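Local coordinates for protein ABC transporter (Caldanaerobius, PDB 4G68) that probably binds xylan-derived oligosaccharides outside the cell, as the solute-binding component of an ABC transporter, and delivers them for uptake, at residues D223-M228 against A415-L420; Q177-Y182 against E338-T343; D104-K109 against D121-W126; E74-K79 against I377-P382. All coordinates share one frame; numbering follows the deposited sequence.

All four contacts touch a bound chain of three xyloses, and each is mainly buried, though contacts 1 and 2 lie nearer the middle of the chain than contacts 3 and 4, and contact 4 alone has a fringe of more exposed side chains. Contacts 1, 2 and 3 meet the same terminal xylose with a carboxylate, an amide and an ammonium group respectively; contact 4 serves the sugar at the other end and is almost wholly apolar. Contacts 2, 3 and 4 reach one branched sheet: 177-182 pairs with 338-343, and its strand 168-184 also neighbours 381-382, while 122-126 neighbours strand 341-349. Contact 1 instead joins two helix starts, and its Trp-225 bonds to Asp-104 of contact 3.

Contact 1 of 4, residues D223-M228 against A415-L420; sequences DEWPGM and AWDIYL. With XYP (beta-D-xylopyranose), chain D.
Asp-417 and Trp-225 meet at a corner of the sugar pocket, the carboxylate at one rim of a xylose and the indole over its flank. Asp-417 OD2 approaches Trp-225 CB to 3.2 Å, lying oblique to the ring. Its CG sits between the backbone N and the carbonyl carbon (chi1 66°), which turns both oxygens toward the sugar. The indole lies over the xylose with C3 3.6 Å above its plane, offset toward the rim, while CD of Pro-226 backs the opposite face. NE1 of the same ring is held by Asp-104. Behind the carboxylate, Met-228, present as selenomethionine, crosses Asp-417 obliquely: SE is 3.7 Å from Asp-417 CB, and CE reaches 3.5 Å from OD1. The same CE touches Ala-415 CB at 3.8 Å, closing an apolar backing at the N-terminus of helix 416-419. Two short bonds tie the acid to the sugar, O4 of the xylose giving to Asp-417 OD1 at 2.6 Å and O3 to OD2 at 2.6 Å. This is the familiar carbohydrate-binding pairing of an aromatic platform with a bidentate acid. Because O4 here is the unlinked hydroxyl of the non-reducing end, the carboxylate probably favours an unextended chain end, and a sugar extended at that oxygen would probably lose one of its two grips.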
# COMPACT_ATOMS: atom_id res chain seq x y z
N ASP A 223 -5.89 8.74 9.64
CA ASP A 223 -5.32 7.47 9.98
C ASP A 223 -3.79 7.38 9.81
O ASP A 223 -3.19 6.35 10.08
CB ASP A 223 -6.05 6.31 9.29
CG ASP A 223 -7.48 6.18 9.71
OD1 ASP A 223 -7.75 6.00 10.94
OD2 ASP A 223 -8.34 6.24 8.79
N GLU A 224 -3.18 8.51 9.40
CA GLU A 224 -1.74 8.75 9.43
C GLU A 224 -0.91 8.04 8.36
O GLU A 224 0.02 8.66 7.77
CB GLU A 224 -1.18 8.45 10.83
CG GLU A 224 -1.85 9.36 11.91
CD GLU A 224 -1.07 9.40 13.22
OE1 GLU A 224 -0.21 8.52 13.47
OE2 GLU A 224 -1.37 10.34 14.05
N TRP A 225 -1.25 6.80 8.03
CA TRP A 225 -0.45 6.10 7.06
C TRP A 225 -0.54 6.71 5.61
O TRP A 225 0.44 6.71 4.92
CB TRP A 225 -0.75 4.58 7.12
CG TRP A 225 -2.11 4.23 6.63
CD1 TRP A 225 -3.29 4.05 7.36
CD2 TRP A 225 -2.48 4.10 5.21
NE1 TRP A 225 -4.35 3.81 6.53
CE2 TRP A 225 -3.91 3.83 5.19
CE3 TRP A 225 -1.77 4.23 3.95
CZ2 TRP A 225 -4.63 3.62 3.99
CZ3 TRP A 225 -2.53 4.04 2.74
CH2 TRP A 225 -3.94 3.74 2.78
N PRO A 226 -1.68 7.31 5.22
CA PRO A 226 -1.67 7.86 3.83
C PRO A 226 -0.73 9.03 3.63
O PRO A 226 -0.03 9.09 2.61
CB PRO A 226 -3.10 8.33 3.63
CG PRO A 226 -3.93 7.40 4.55
CD PRO A 226 -3.06 7.31 5.77
N GLY A 227 -0.65 9.91 4.61
CA GLY A 227 0.32 11.02 4.58
C GLY A 227 1.75 10.52 4.73
O GLY A 227 2.68 11.07 4.15
N MSE A 228 1.97 9.53 5.54
CA MSE A 228 3.27 8.91 5.67
C MSE A 228 3.82 8.44 4.35
O MSE A 228 5.02 8.52 4.20
CB MSE A 228 3.16 7.74 6.64
CG MSE A 228 4.47 7.14 7.07
SE MSE A 228 4.07 5.21 7.52
CE MSE A 228 3.53 4.77 5.63
N ALA A 415 6.30 0.58 2.36
CA ALA A 415 5.98 1.73 3.24
C ALA A 415 6.44 1.44 4.65
O ALA A 415 6.42 0.28 5.08
CB ALA A 415 4.50 1.94 3.21
N TRP A 416 6.89 2.47 5.38
CA TRP A 416 7.65 2.20 6.55
C TRP A 416 6.81 1.54 7.64
O TRP A 416 7.36 0.90 8.53
CB TRP A 416 8.28 3.48 7.10
CG TRP A 416 9.38 4.02 6.21
CD1 TRP A 416 9.63 3.78 4.82
CD2 TRP A 416 10.39 4.98 6.62
NE1 TRP A 416 10.70 4.54 4.41
CE2 TRP A 416 11.18 5.30 5.44
CE3 TRP A 416 10.68 5.63 7.83
CZ2 TRP A 416 12.28 6.19 5.48
CZ3 TRP A 416 11.75 6.53 7.85
CH2 TRP A 416 12.53 6.80 6.71
N ASP A 417 5.49 1.74 7.65
CA ASP A 417 4.65 1.11 8.70
C ASP A 417 4.30 -0.36 8.41
O ASP A 417 3.65 -1.00 9.27
CB ASP A 417 3.34 1.88 8.91
CG ASP A 417 2.40 1.81 7.67
OD1 ASP A 417 2.86 1.48 6.53
OD2 ASP A 417 1.17 2.07 7.86
N ILE A 418 4.79 -0.90 7.28
CA ILE A 418 4.75 -2.33 7.00
C ILE A 418 6.18 -2.88 7.21
O ILE A 418 6.37 -4.05 7.44
CB ILE A 418 4.43 -2.59 5.48
CG1 ILE A 418 3.11 -2.09 5.09
CG2 ILE A 418 4.60 -4.07 5.07
CD1 ILE A 418 2.77 -2.41 3.62
N TYR A 419 7.18 -2.06 7.04
CA TYR A 419 8.54 -2.56 7.14
C TYR A 419 8.92 -2.58 8.61
O TYR A 419 9.45 -3.62 9.10
CB TYR A 419 9.51 -1.64 6.36
CG TYR A 419 10.87 -2.30 6.24
CD1 TYR A 419 11.20 -3.00 5.10
CD2 TYR A 419 11.82 -2.20 7.27
CE1 TYR A 419 12.43 -3.64 4.99
CE2 TYR A 419 13.06 -2.83 7.18
CZ TYR A 419 13.36 -3.51 6.01
OH TYR A 419 14.57 -4.18 5.87
N LEU A 420 8.68 -1.46 9.34
CA LEU A 420 8.80 -1.44 10.81
C LEU A 420 7.66 -2.27 11.47
O LEU A 420 6.70 -2.61 10.80
CB LEU A 420 8.80 0.01 11.40
CG LEU A 420 9.86 0.95 10.77
CD1 LEU A 420 9.61 2.41 11.04
CD2 LEU A 420 11.28 0.56 11.26
C1 XYP D . -2.20 -0.36 3.41
C2 XYP D . -2.00 -0.32 4.92
C3 XYP D . -0.92 0.72 5.23
C4 XYP D . 0.35 0.51 4.36
C5 XYP D . 0.02 0.27 2.86
O2 XYP D . -3.24 -0.05 5.55
O3 XYP D . -0.63 0.60 6.64
O4 XYP D . 1.27 1.60 4.47
O5 XYP D . -1.01 -0.70 2.73

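Contact 2 of 4, residues Q177-Y182 against E338-T343; sequences QASVLY and EYIGGT. With XYP (beta-D-xylopyranose), chain D.
Gln-177 and Gly-342 form an antiparallel hydrogen-bonded pair, with Gln-177 N giving to Gly-342 O at 2.8 Å and Gly-342 N giving to Gln-177 O at 3.0 Å. That fixed backbone carries an extended side chain into the pocket, where Gln-177 NE2 donates to the ring oxygen O5 of the terminal xylose at 3.1 Å. An alanine here would probably leave O5 without this donor and open a gap beside the sugar. Gln-177 O does further work: it lies at the edge of the Tyr-339 ring, near its plane, and accepts from a water that itself accepts from Tyr-339 OH. Gly-341 completes the fit by having no side chain, since a CB there would fall 2.0 Å from Gln-177 O. Two residues beyond Gln-177, Ser-179 OG accepts from Ile-340 N at 3.1 Å, while Ala-178 CB packs on Tyr-339 CE2 at 3.7 Å. The two long strands of the mixed sheet, 168-184 and 341-349, are thus joined where the second turns a corner. Trp-229 of helix 225-239 packs on Gln-177 and Ser-179, and Val-406 of helix 396-406 packs on Ala-178 and Tyr-339.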
# COMPACT_ATOMS: atom_id res chain seq x y z
N GLN A 177 2.50 -3.81 -4.05
CA GLN A 177 2.14 -2.41 -3.94
C GLN A 177 3.17 -1.55 -4.70
O GLN A 177 4.32 -1.96 -4.89
CB GLN A 177 2.15 -2.00 -2.45
CG GLN A 177 0.97 -2.66 -1.70
CD GLN A 177 0.87 -2.11 -0.28
OE1 GLN A 177 1.71 -1.30 0.16
NE2 GLN A 177 -0.16 -2.58 0.45
N ALA A 178 2.77 -0.37 -5.14
CA ALA A 178 3.70 0.56 -5.78
C ALA A 178 3.12 1.97 -5.57
O ALA A 178 1.87 2.16 -5.59
CB ALA A 178 3.84 0.27 -7.29
N SER A 179 3.99 2.94 -5.39
CA SER A 179 3.60 4.34 -5.14
C SER A 179 3.27 5.05 -6.47
O SER A 179 4.07 4.96 -7.44
CB SER A 179 4.71 5.05 -4.36
OG SER A 179 5.99 4.89 -5.03
N VAL A 180 2.15 5.74 -6.52
CA VAL A 180 1.61 6.29 -7.78
C VAL A 180 1.21 7.74 -7.47
O VAL A 180 0.48 8.00 -6.53
CB VAL A 180 0.35 5.55 -8.15
CG1 VAL A 180 -0.21 6.11 -9.48
CG2 VAL A 180 0.67 4.02 -8.35
N LEU A 181 1.70 8.66 -8.27
CA LEU A 181 1.10 10.01 -8.36
C LEU A 181 0.01 10.02 -9.43
O LEU A 181 0.27 9.78 -10.62
CB LEU A 181 2.19 11.06 -8.67
CG LEU A 181 1.66 12.50 -8.90
CD1 LEU A 181 0.99 12.94 -7.63
CD2 LEU A 181 2.85 13.39 -9.25
N TYR A 182 -1.24 10.17 -8.98
CA TYR A 182 -2.38 10.19 -9.92
C TYR A 182 -2.71 11.63 -10.31
O TYR A 182 -2.66 12.54 -9.51
CB TYR A 182 -3.64 9.62 -9.23
CG TYR A 182 -3.48 8.20 -8.74
CD1 TYR A 182 -3.92 7.11 -9.56
CD2 TYR A 182 -3.00 7.91 -7.45
CE1 TYR A 182 -3.80 5.80 -9.17
CE2 TYR A 182 -2.92 6.58 -7.03
CZ TYR A 182 -3.31 5.55 -7.87
OH TYR A 182 -3.30 4.19 -7.50
N GLU A 338 13.08 4.54 -8.37
CA GLU A 338 12.81 3.81 -7.12
C GLU A 338 11.39 4.05 -6.72
O GLU A 338 10.84 5.17 -6.90
CB GLU A 338 13.81 4.19 -5.98
CG GLU A 338 15.29 4.00 -6.35
CD GLU A 338 16.31 4.46 -5.27
OE1 GLU A 338 16.14 5.45 -4.64
OE2 GLU A 338 17.39 3.85 -5.11
N TYR A 339 10.74 3.05 -6.15
CA TYR A 339 9.39 3.30 -5.61
C TYR A 339 9.15 2.73 -4.19
O TYR A 339 9.86 1.84 -3.73
CB TYR A 339 8.30 2.92 -6.62
CG TYR A 339 8.22 1.43 -6.87
CD1 TYR A 339 9.03 0.84 -7.88
CD2 TYR A 339 7.41 0.59 -6.07
CE1 TYR A 339 8.96 -0.54 -8.13
CE2 TYR A 339 7.30 -0.77 -6.34
CZ TYR A 339 8.14 -1.34 -7.33
OH TYR A 339 8.06 -2.70 -7.58
N ILE A 340 8.12 3.25 -3.54
CA ILE A 340 7.61 2.66 -2.27
C ILE A 340 6.63 1.55 -2.66
O ILE A 340 5.64 1.79 -3.36
CB ILE A 340 6.91 3.73 -1.44
CG1 ILE A 340 7.92 4.81 -1.00
CG2 ILE A 340 6.15 3.12 -0.20
CD1 ILE A 340 8.97 4.27 -0.03
N GLY A 341 6.95 0.34 -2.24
CA GLY A 341 6.08 -0.79 -2.45
C GLY A 341 6.83 -2.10 -2.31
O GLY A 341 7.81 -2.21 -1.57
N GLY A 342 6.38 -3.09 -3.07
CA GLY A 342 7.02 -4.44 -3.09
C GLY A 342 5.90 -5.47 -2.94
O GLY A 342 4.72 -5.14 -2.88
N THR A 343 6.28 -6.75 -2.87
CA THR A 343 5.22 -7.78 -2.78
C THR A 343 4.90 -7.96 -1.35
O THR A 343 5.64 -8.60 -0.64
CB THR A 343 5.68 -9.12 -3.44
OG1 THR A 343 5.94 -8.85 -4.84
CG2 THR A 343 4.50 -10.14 -3.41
C1 XYP D . -2.20 -0.36 3.41
C2 XYP D . -2.00 -0.32 4.92
C3 XYP D . -0.92 0.72 5.23
C4 XYP D . 0.35 0.51 4.36
C5 XYP D . 0.02 0.27 2.86
O2 XYP D . -3.24 -0.05 5.55
O3 XYP D . -0.63 0.60 6.64
O4 XYP D . 1.27 1.60 4.47
O5 XYP D . -1.01 -0.70 2.73
O HOH W 1 5.87 -3.88 -6.46

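Contact 3 of 4, residues D104-K109 against D121-W126. With XYP (beta-D-xylopyranose), chain D; XYP (beta-D-xylopyranose), chain B.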
# COMPACT_ATOMS: atom_id res chain seq x y z
N ASP A 104 -8.05 0.13 8.52
CA ASP A 104 -7.36 0.51 9.77
C ASP A 104 -7.92 -0.24 11.00
O ASP A 104 -7.16 -0.64 11.91
CB ASP A 104 -7.33 2.02 9.92
CG ASP A 104 -6.26 2.62 9.08
OD1 ASP A 104 -5.07 2.29 9.35
OD2 ASP A 104 -6.61 3.23 8.09
N ALA A 105 -9.22 -0.51 11.01
CA ALA A 105 -9.79 -1.35 12.15
C ALA A 105 -9.32 -2.81 12.04
O ALA A 105 -9.22 -3.53 13.04
CB ALA A 105 -11.28 -1.29 12.11
N TYR A 106 -9.01 -3.24 10.80
CA TYR A 106 -8.56 -4.63 10.60
C TYR A 106 -7.20 -4.85 11.21
O TYR A 106 -6.95 -5.87 11.81
CB TYR A 106 -8.53 -4.94 9.10
CG TYR A 106 -8.04 -6.32 8.82
CD1 TYR A 106 -8.91 -7.35 8.78
CD2 TYR A 106 -6.69 -6.61 8.52
CE1 TYR A 106 -8.49 -8.65 8.50
CE2 TYR A 106 -6.25 -7.92 8.31
CZ TYR A 106 -7.18 -8.93 8.22
OH TYR A 106 -6.81 -10.27 8.05
N LYS A 107 -6.31 -3.87 11.07
CA LYS A 107 -5.00 -3.98 11.77
C LYS A 107 -5.19 -4.25 13.25
O LYS A 107 -4.56 -5.17 13.81
CB LYS A 107 -4.24 -2.66 11.66
CG LYS A 107 -3.99 -2.32 10.20
CD LYS A 107 -3.48 -0.88 10.07
CE LYS A 107 -3.30 -0.63 8.59
NZ LYS A 107 -2.98 0.85 8.30
N THR A 108 -6.08 -3.46 13.89
CA THR A 108 -6.35 -3.69 15.30
C THR A 108 -6.90 -5.09 15.59
O THR A 108 -6.45 -5.79 16.52
CB THR A 108 -7.33 -2.62 15.83
OG1 THR A 108 -6.77 -1.33 15.58
CG2 THR A 108 -7.59 -2.79 17.34
N LYS A 109 -7.87 -5.48 14.78
CA LYS A 109 -8.58 -6.75 14.93
C LYS A 109 -7.58 -7.92 14.82
O LYS A 109 -7.57 -8.77 15.72
CB LYS A 109 -9.64 -6.91 13.88
CG LYS A 109 -10.53 -8.14 14.10
CD LYS A 109 -11.63 -8.18 13.06
CE LYS A 109 -12.44 -9.49 13.32
NZ LYS A 109 -13.45 -9.91 12.33
N ASP A 121 -8.80 -19.22 10.60
CA ASP A 121 -8.00 -20.16 9.82
C ASP A 121 -7.10 -19.47 8.80
O ASP A 121 -5.90 -19.82 8.70
CB ASP A 121 -8.88 -21.20 9.12
CG ASP A 121 -9.62 -22.03 10.08
OD1 ASP A 121 -8.98 -22.88 10.76
OD2 ASP A 121 -10.85 -21.87 10.16
N ILE A 122 -7.64 -18.48 8.12
CA ILE A 122 -6.91 -17.75 7.03
C ILE A 122 -7.11 -16.29 7.22
O ILE A 122 -8.24 -15.85 7.44
CB ILE A 122 -7.46 -18.07 5.67
CG1 ILE A 122 -7.46 -19.64 5.50
CG2 ILE A 122 -6.62 -17.39 4.54
CD1 ILE A 122 -8.24 -20.12 4.29
N PHE A 123 -6.05 -15.50 7.12
CA PHE A 123 -6.18 -14.07 7.31
C PHE A 123 -5.30 -13.33 6.31
O PHE A 123 -4.17 -13.78 6.00
CB PHE A 123 -5.87 -13.64 8.81
CG PHE A 123 -4.50 -13.97 9.28
CD1 PHE A 123 -3.46 -13.00 9.17
CD2 PHE A 123 -4.23 -15.17 9.92
CE1 PHE A 123 -2.17 -13.28 9.65
CE2 PHE A 123 -2.95 -15.46 10.42
CZ PHE A 123 -1.92 -14.50 10.33
N GLN A 124 -5.80 -12.19 5.87
CA GLN A 124 -5.04 -11.29 5.03
C GLN A 124 -4.04 -10.54 5.90
O GLN A 124 -4.30 -10.32 7.07
CB GLN A 124 -5.98 -10.32 4.36
CG GLN A 124 -5.35 -9.31 3.43
CD GLN A 124 -6.33 -8.33 2.80
OE1 GLN A 124 -7.53 -8.50 2.91
NE2 GLN A 124 -5.80 -7.35 2.03
N THR A 125 -2.86 -10.22 5.36
CA THR A 125 -1.88 -9.57 6.17
C THR A 125 -0.99 -8.77 5.22
O THR A 125 -1.15 -8.83 3.99
CB THR A 125 -1.04 -10.58 6.99
OG1 THR A 125 -0.25 -9.86 7.91
CG2 THR A 125 -0.08 -11.39 6.08
N TRP A 126 -0.09 -8.04 5.83
CA TRP A 126 1.00 -7.37 5.14
C TRP A 126 2.27 -8.06 5.49
O TRP A 126 2.61 -8.21 6.66
CB TRP A 126 1.10 -5.87 5.57
CG TRP A 126 -0.14 -5.10 5.07
CD1 TRP A 126 -0.38 -4.56 3.83
CD2 TRP A 126 -1.32 -4.85 5.84
NE1 TRP A 126 -1.63 -3.98 3.78
CE2 TRP A 126 -2.22 -4.08 4.98
CE3 TRP A 126 -1.71 -5.14 7.16
CZ2 TRP A 126 -3.46 -3.71 5.38
CZ3 TRP A 126 -2.96 -4.70 7.59
CH2 TRP A 126 -3.80 -3.96 6.72
C1 XYP D . -2.20 -0.36 3.41
C2 XYP D . -2.00 -0.32 4.92
C3 XYP D . -0.92 0.72 5.23
C4 XYP D . 0.35 0.51 4.36
C5 XYP D . 0.02 0.27 2.86
O2 XYP D . -3.24 -0.05 5.55
O3 XYP D . -0.63 0.60 6.64
O4 XYP D . 1.27 1.60 4.47
O5 XYP D . -1.01 -0.70 2.73
C1 XYP B . -6.33 -1.81 0.69
C2 XYP B . -5.08 -2.57 0.24
C3 XYP B . -4.18 -2.69 1.49
C4 XYP B . -3.88 -1.27 1.91
C5 XYP B . -5.19 -0.51 2.20
O2 XYP B . -5.50 -3.88 -0.14
O3 XYP B . -2.97 -3.29 0.99
O4 XYP B . -3.12 -1.37 3.12
O5 XYP B . -5.97 -0.51 1.00
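Lys-107, whose CG rests 3.7 Å from Trp-126 CZ3, carries an ammonium group gripped three times. Its NZ donates to Asp-104 OD1 at 2.7 Å, a salt bridge one turn back on the same helix that meets the syn side of the carboxylate but 33° out of its plane. Lys-107 NZ also gives to O2 and O3 of the terminal xylose, each at 2.9 Å. The motif is a beta-alpha-beta crossover of the periplasmic-binding-protein fold: helix 103-115 links strand 95-100 to strand 122-126, and its inner face lies against the latter. The lysine is extended beyond CG, crossing the Trp-126 side chain at about a right angle; any cation-pi attraction to that indole is long and at most weak. The other carboxylate oxygen of Asp-104 is engaged by Trp-225, which probably steadies the lysine. Deeper in, Tyr-106 has CG anti to its backbone N (chi1 179°), which sends the ring down to the strand. Its OH gives a proton to Gln-124 O at 2.7 Å, with that oxygen in the plane of the ring at its edge, and lies beside Phe-123 CB. Gln-124 OE1 has its own partner, the backbone N of Leu-70. Trp-126 serves two sugars with different parts of its ring. One face takes C2 of the terminal xylose, 3.3 Å above the plane, from the side of that sugar opposite Trp-225; at the edge, NE1 gives to O3 of the middle xylose at 3.2 Å, with an N-H...O angle of 160°.

Contact 4 of 4, residues E74-K79 against I377-P382. With XYS (alpha-D-xylopyranose), chain C.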
# COMPACT_ATOMS: atom_id res chain seq x y z
N GLU A 74 -16.65 -1.34 -2.89
CA GLU A 74 -17.18 -1.97 -4.12
C GLU A 74 -16.28 -1.53 -5.31
O GLU A 74 -15.79 -0.42 -5.33
CB GLU A 74 -18.64 -1.53 -4.36
CG GLU A 74 -19.57 -2.02 -3.27
CD GLU A 74 -19.81 -3.54 -3.29
OE1 GLU A 74 -19.25 -4.30 -4.16
OE2 GLU A 74 -20.59 -4.01 -2.41
N PRO A 75 -16.05 -2.41 -6.31
CA PRO A 75 -16.67 -3.71 -6.44
C PRO A 75 -15.97 -4.86 -5.71
O PRO A 75 -16.45 -6.02 -5.83
CB PRO A 75 -16.61 -3.97 -7.95
CG PRO A 75 -15.32 -3.26 -8.37
CD PRO A 75 -15.28 -2.03 -7.51
N ALA A 76 -14.87 -4.60 -5.01
CA ALA A 76 -14.10 -5.69 -4.36
C ALA A 76 -14.94 -6.50 -3.41
O ALA A 76 -14.89 -7.72 -3.44
CB ALA A 76 -12.81 -5.21 -3.70
N LYS A 77 -15.79 -5.84 -2.60
CA LYS A 77 -16.54 -6.61 -1.61
C LYS A 77 -17.41 -7.68 -2.35
O LYS A 77 -17.41 -8.86 -1.94
CB LYS A 77 -17.42 -5.66 -0.77
CG LYS A 77 -18.34 -6.37 0.26
CD LYS A 77 -19.28 -5.29 0.85
CE LYS A 77 -20.42 -5.90 1.63
NZ LYS A 77 -19.97 -6.84 2.70
N THR A 78 -18.03 -7.28 -3.46
CA THR A 78 -18.92 -8.20 -4.18
C THR A 78 -18.07 -9.32 -4.84
O THR A 78 -18.45 -10.51 -4.86
CB THR A 78 -19.67 -7.45 -5.28
OG1 THR A 78 -20.50 -6.44 -4.69
CG2 THR A 78 -20.54 -8.42 -6.09
N LYS A 79 -16.93 -8.91 -5.40
CA LYS A 79 -16.06 -9.87 -6.08
C LYS A 79 -15.48 -10.90 -5.15
O LYS A 79 -15.39 -12.08 -5.53
CB LYS A 79 -14.93 -9.17 -6.80
CG LYS A 79 -15.42 -8.19 -7.81
CD LYS A 79 -15.86 -8.95 -9.00
CE LYS A 79 -15.49 -8.09 -10.15
NZ LYS A 79 -16.11 -8.81 -11.26
N ILE A 377 -9.76 -5.31 -11.44
CA ILE A 377 -10.46 -4.10 -10.96
C ILE A 377 -9.56 -2.95 -10.42
O ILE A 377 -10.07 -1.93 -9.95
CB ILE A 377 -11.56 -4.41 -9.93
CG1 ILE A 377 -11.00 -5.04 -8.67
CG2 ILE A 377 -12.66 -5.29 -10.55
CD1 ILE A 377 -12.05 -5.24 -7.58
N ALA A 378 -8.23 -3.17 -10.48
CA ALA A 378 -7.22 -2.21 -10.06
C ALA A 378 -7.22 -1.91 -8.56
O ALA A 378 -6.80 -0.86 -8.13
CB ALA A 378 -7.21 -0.89 -10.90
N THR A 379 -7.58 -2.90 -7.75
CA THR A 379 -7.42 -2.78 -6.30
C THR A 379 -6.03 -3.29 -5.88
O THR A 379 -5.67 -3.20 -4.72
CB THR A 379 -8.47 -3.66 -5.56
OG1 THR A 379 -8.56 -4.91 -6.19
CG2 THR A 379 -9.85 -3.01 -5.60
N GLY A 380 -5.24 -3.79 -6.82
CA GLY A 380 -3.86 -4.16 -6.47
C GLY A 380 -3.08 -4.56 -7.69
O GLY A 380 -3.66 -4.55 -8.77
N LEU A 381 -1.76 -4.79 -7.53
CA LEU A 381 -0.93 -5.28 -8.63
C LEU A 381 -0.73 -6.78 -8.38
O LEU A 381 -0.39 -7.17 -7.31
CB LEU A 381 0.39 -4.50 -8.70
CG LEU A 381 0.25 -3.03 -9.18
CD1 LEU A 381 1.52 -2.25 -8.76
CD2 LEU A 381 0.17 -3.09 -10.71
N PRO A 382 -1.01 -7.63 -9.36
CA PRO A 382 -1.07 -9.08 -9.08
C PRO A 382 0.38 -9.62 -8.71
O PRO A 382 1.41 -9.11 -9.27
CB PRO A 382 -1.49 -9.68 -10.46
CG PRO A 382 -1.12 -8.65 -11.50
CD PRO A 382 -1.41 -7.32 -10.77
C1 XYS C . -11.18 -2.27 -1.19
C2 XYS C . -10.77 -1.82 0.23
C3 XYS C . -9.36 -1.20 0.32
C4 XYS C . -8.36 -2.01 -0.52
C5 XYS C . -8.87 -2.14 -1.95
O1 XYS C . -12.45 -1.87 -1.60
O2 XYS C . -11.66 -1.03 0.91
O3 XYS C . -9.03 -1.16 1.66
O4 XYS C . -7.02 -1.62 -0.39
O5 XYS C . -10.20 -2.20 -2.17
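Ile-377 and the residues Pro-75, Ala-76 and Lys-79 make an apolar contact with no hydrogen bond between the two segments. CD1 of Ile-377 carries most of it, lying 3.9 Å from Pro-75 CG and 3.8 Å from Ala-76 CA. The other branch, CG2, is met at 4.0 Å by Lys-79 CE, a methylene of a side chain bent along its length, and also touches the proline ring. With CG1 between the backbone N and the carbonyl carbon (chi1 62°), the two branches spread over the start of helix 76-90, the isoleucine side chain running antiparallel to those of Pro-75 and Lys-79. An alanine here would probably open a gap between Pro-75 and Lys-79 and leave the proline ring without its apolar mate. A second group of contacts concerns the sugar at the reducing end. Thr-379 CG2 lies 3.5 Å from its O5, and Ala-76 CB touches O1 more distantly; both are van der Waals approaches. Thr-379 turns its hydroxyl to Asp-374 instead, which keeps the methyl toward the xylose. Polar bonds remain inside 74-79, where Glu-74 OE1 accepts from Thr-78 OG1 at 2.5 Å and from Thr-78 N at 3.3 Å, the two donors coming from opposite faces of the carboxylate. Beyond the contact, helix 356-377 ends at Ile-377, and Met-373 of that helix packs on Lys-79 and Thr-379. The chain then runs past Ala-307 of helix 306-310 into strand 381-382, which joins the central sheet beside strand 168-184.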